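Local structure of 1,3,6,8-tetrahydroxynaphthalene synthase (Streptomyces coelicolor, 1U0M) at the interface of chains A and B. The protein catalyses the iterative condensation of five malonyl-CoA units into a pentaketide and its cyclisation to 1,3,6,8-tetrahydroxynaphthalene, acting as a homodimeric type III polyketide synthase. Residues are numbered along the deposited sequence; one frame, centred on the assembly and turned at random. Chains: chain A/B, putative polyketide synthase.

The interface of chains A and B. Residues chain A 137, 139, 159, 162-163; chain B 155, 158, 218.
Helix 148-162 of each subunit meets its two-fold mate at the dimer interface of this thiolase-fold enzyme, and B:Asp158 on that helix is the polar hub of the patch. Its CG stands anti to the carbonyl carbon (chi1 -61°), which sends the carboxylate toward chain A. There the carboxylate forks around the phenol OH of A:Tyr163, just past the end of the partner helix: OH lies 2.6 Å from OD1 and 2.8 Å from OD2 of B:Asp158. The single hydroxyl hydrogen is probably shared between the oxygens or directed at one of them. The carboxylate sits at the edge of the tyrosine ring, the planes 84° apart.

Neighbours within chain B help to fix the acid. The guanidinium NH1 of B:Arg155, one helical turn earlier, forms a salt bridge to B:Asp158 OD2 at 2.7 Å. The amide ND2 of B:Asn218 donates a hydrogen bond to B:Asp158 OD1 (3.1 Å), nearly along its C-O axis. From strand 137-141 of the partner, A:Arg137 NH1 lies 3.9 Å from B:Asp158 OD2, a long salt bridge at the guanidinium edge. The acid thus lies near two arginines and would probably offset the repulsion between A:Arg137 NH1 and B:Arg155 NH1, 4.1 Å apart.

Within chain A, CD2 of A:Tyr163 lies over the centre of the A:Phe159 ring, which is likely to steady the phenol; across the interface, A:Ile139 CD1 meets B:Arg155 CD tip to tip at 4.0 Å. An alanine in place of this aspartate would remove the acceptor for the phenol and would probably leave the arginine pair poorly balanced. The centre of the contact is about 22 Å from the catalytic A:Cys146, which suggests a structural role for the cluster and its symmetry twin in holding the homodimer together.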
loop_
_atom_site.group_PDB
_atom_site.type_symbol
_atom_site.label_atom_id
_atom_site.label_comp_id
_atom_site.label_asym_id
_atom_site.label_seq_id
_atom_site.Cartn_x
_atom_site.Cartn_y
_atom_site.Cartn_z
ATOM N N ARG A 137 -3.729 10.532 -8.915
ATOM C CA ARG A 137 -2.747 9.926 -8.033
ATOM C C ARG A 137 -3.255 8.557 -7.629
ATOM O O ARG A 137 -4.447 8.379 -7.381
ATOM C CB ARG A 137 -2.537 10.763 -6.772
ATOM C CG ARG A 137 -3.051 12.181 -6.830
ATOM C CD ARG A 137 -2.360 13.029 -7.872
ATOM N NE ARG A 137 -2.914 14.381 -7.854
ATOM C CZ ARG A 137 -2.852 15.191 -6.799
ATOM N NH1 ARG A 137 -2.255 14.784 -5.685
ATOM N NH2 ARG A 137 -3.400 16.399 -6.848
ATOM N N ILE A 139 -3.097 5.428 -4.915
ATOM C CA ILE A 139 -2.720 5.120 -3.544
ATOM C C ILE A 139 -3.175 3.704 -3.225
ATOM O O ILE A 139 -4.245 3.491 -2.650
ATOM C CB ILE A 139 -3.338 6.098 -2.529
ATOM C CG1 ILE A 139 -2.832 7.513 -2.809
ATOM C CG2 ILE A 139 -2.924 5.710 -1.114
ATOM C CD1 ILE A 139 -3.232 8.525 -1.761
ATOM N N PHE A 159 -6.820 13.838 2.309
ATOM C CA PHE A 159 -6.496 14.385 1.004
ATOM C C PHE A 159 -7.347 15.608 0.730
ATOM O O PHE A 159 -6.829 16.674 0.419
ATOM C CB PHE A 159 -6.753 13.343 -0.079
ATOM C CG PHE A 159 -6.249 13.735 -1.440
ATOM C CD1 PHE A 159 -4.893 13.679 -1.738
ATOM C CD2 PHE A 159 -7.134 14.134 -2.432
ATOM C CE1 PHE A 159 -4.430 14.008 -3.003
ATOM C CE2 PHE A 159 -6.675 14.465 -3.700
ATOM C CZ PHE A 159 -5.323 14.402 -3.984
ATOM N N ALA A 162 -6.617 18.720 2.525
ATOM C CA ALA A 162 -5.408 19.325 1.968
ATOM C C ALA A 162 -5.636 19.962 0.595
ATOM O O ALA A 162 -4.858 20.801 0.159
ATOM C CB ALA A 162 -4.299 18.286 1.880
ATOM N N TYR A 163 -6.692 19.539 -0.086
ATOM C CA TYR A 163 -7.051 20.065 -1.400
ATOM C C TYR A 163 -8.572 20.066 -1.356
ATOM O O TYR A 163 -9.216 19.154 -1.874
ATOM C CB TYR A 163 -6.590 19.129 -2.512
ATOM C CG TYR A 163 -5.159 18.679 -2.414
ATOM C CD1 TYR A 163 -4.111 19.548 -2.692
ATOM C CD2 TYR A 163 -4.852 17.361 -2.086
ATOM C CE1 TYR A 163 -2.792 19.112 -2.652
ATOM C CE2 TYR A 163 -3.540 16.919 -2.043
ATOM C CZ TYR A 163 -2.516 17.800 -2.331
ATOM O OH TYR A 163 -1.208 17.374 -2.321
ATOM N N ARG B 155 3.079 11.918 -0.570
ATOM C CA ARG B 155 2.072 11.616 0.433
ATOM C C ARG B 155 2.379 12.276 1.762
ATOM O O ARG B 155 1.465 12.644 2.494
ATOM C CB ARG B 155 1.928 10.102 0.615
ATOM C CG ARG B 155 1.509 9.389 -0.656
ATOM C CD ARG B 155 0.390 10.139 -1.366
ATOM N NE ARG B 155 0.699 10.347 -2.777
ATOM C CZ ARG B 155 0.196 11.333 -3.512
ATOM N NH1 ARG B 155 -0.642 12.203 -2.967
ATOM N NH2 ARG B 155 0.538 11.454 -4.789
ATOM N N ASP B 158 1.219 16.076 1.052
ATOM C CA ASP B 158 -0.229 16.210 1.181
ATOM C C ASP B 158 -0.687 16.182 2.628
ATOM O O ASP B 158 -1.586 16.922 3.020
ATOM C CB ASP B 158 -0.924 15.080 0.421
ATOM C CG ASP B 158 -0.615 15.101 -1.057
ATOM O OD1 ASP B 158 0.449 15.627 -1.435
ATOM O OD2 ASP B 158 -1.426 14.581 -1.847
ATOM N N ASN B 218 3.618 19.283 -5.772
ATOM C CA ASN B 218 3.952 17.909 -6.126
ATOM C C ASN B 218 2.829 17.381 -7.014
ATOM O O ASN B 218 1.652 17.551 -6.699
ATOM C CB ASN B 218 4.059 17.050 -4.867
ATOM C CG ASN B 218 2.716 16.794 -4.224
ATOM O OD1 ASN B 218 1.859 16.119 -4.794
ATOM N ND2 ASN B 218 2.521 17.339 -3.033
#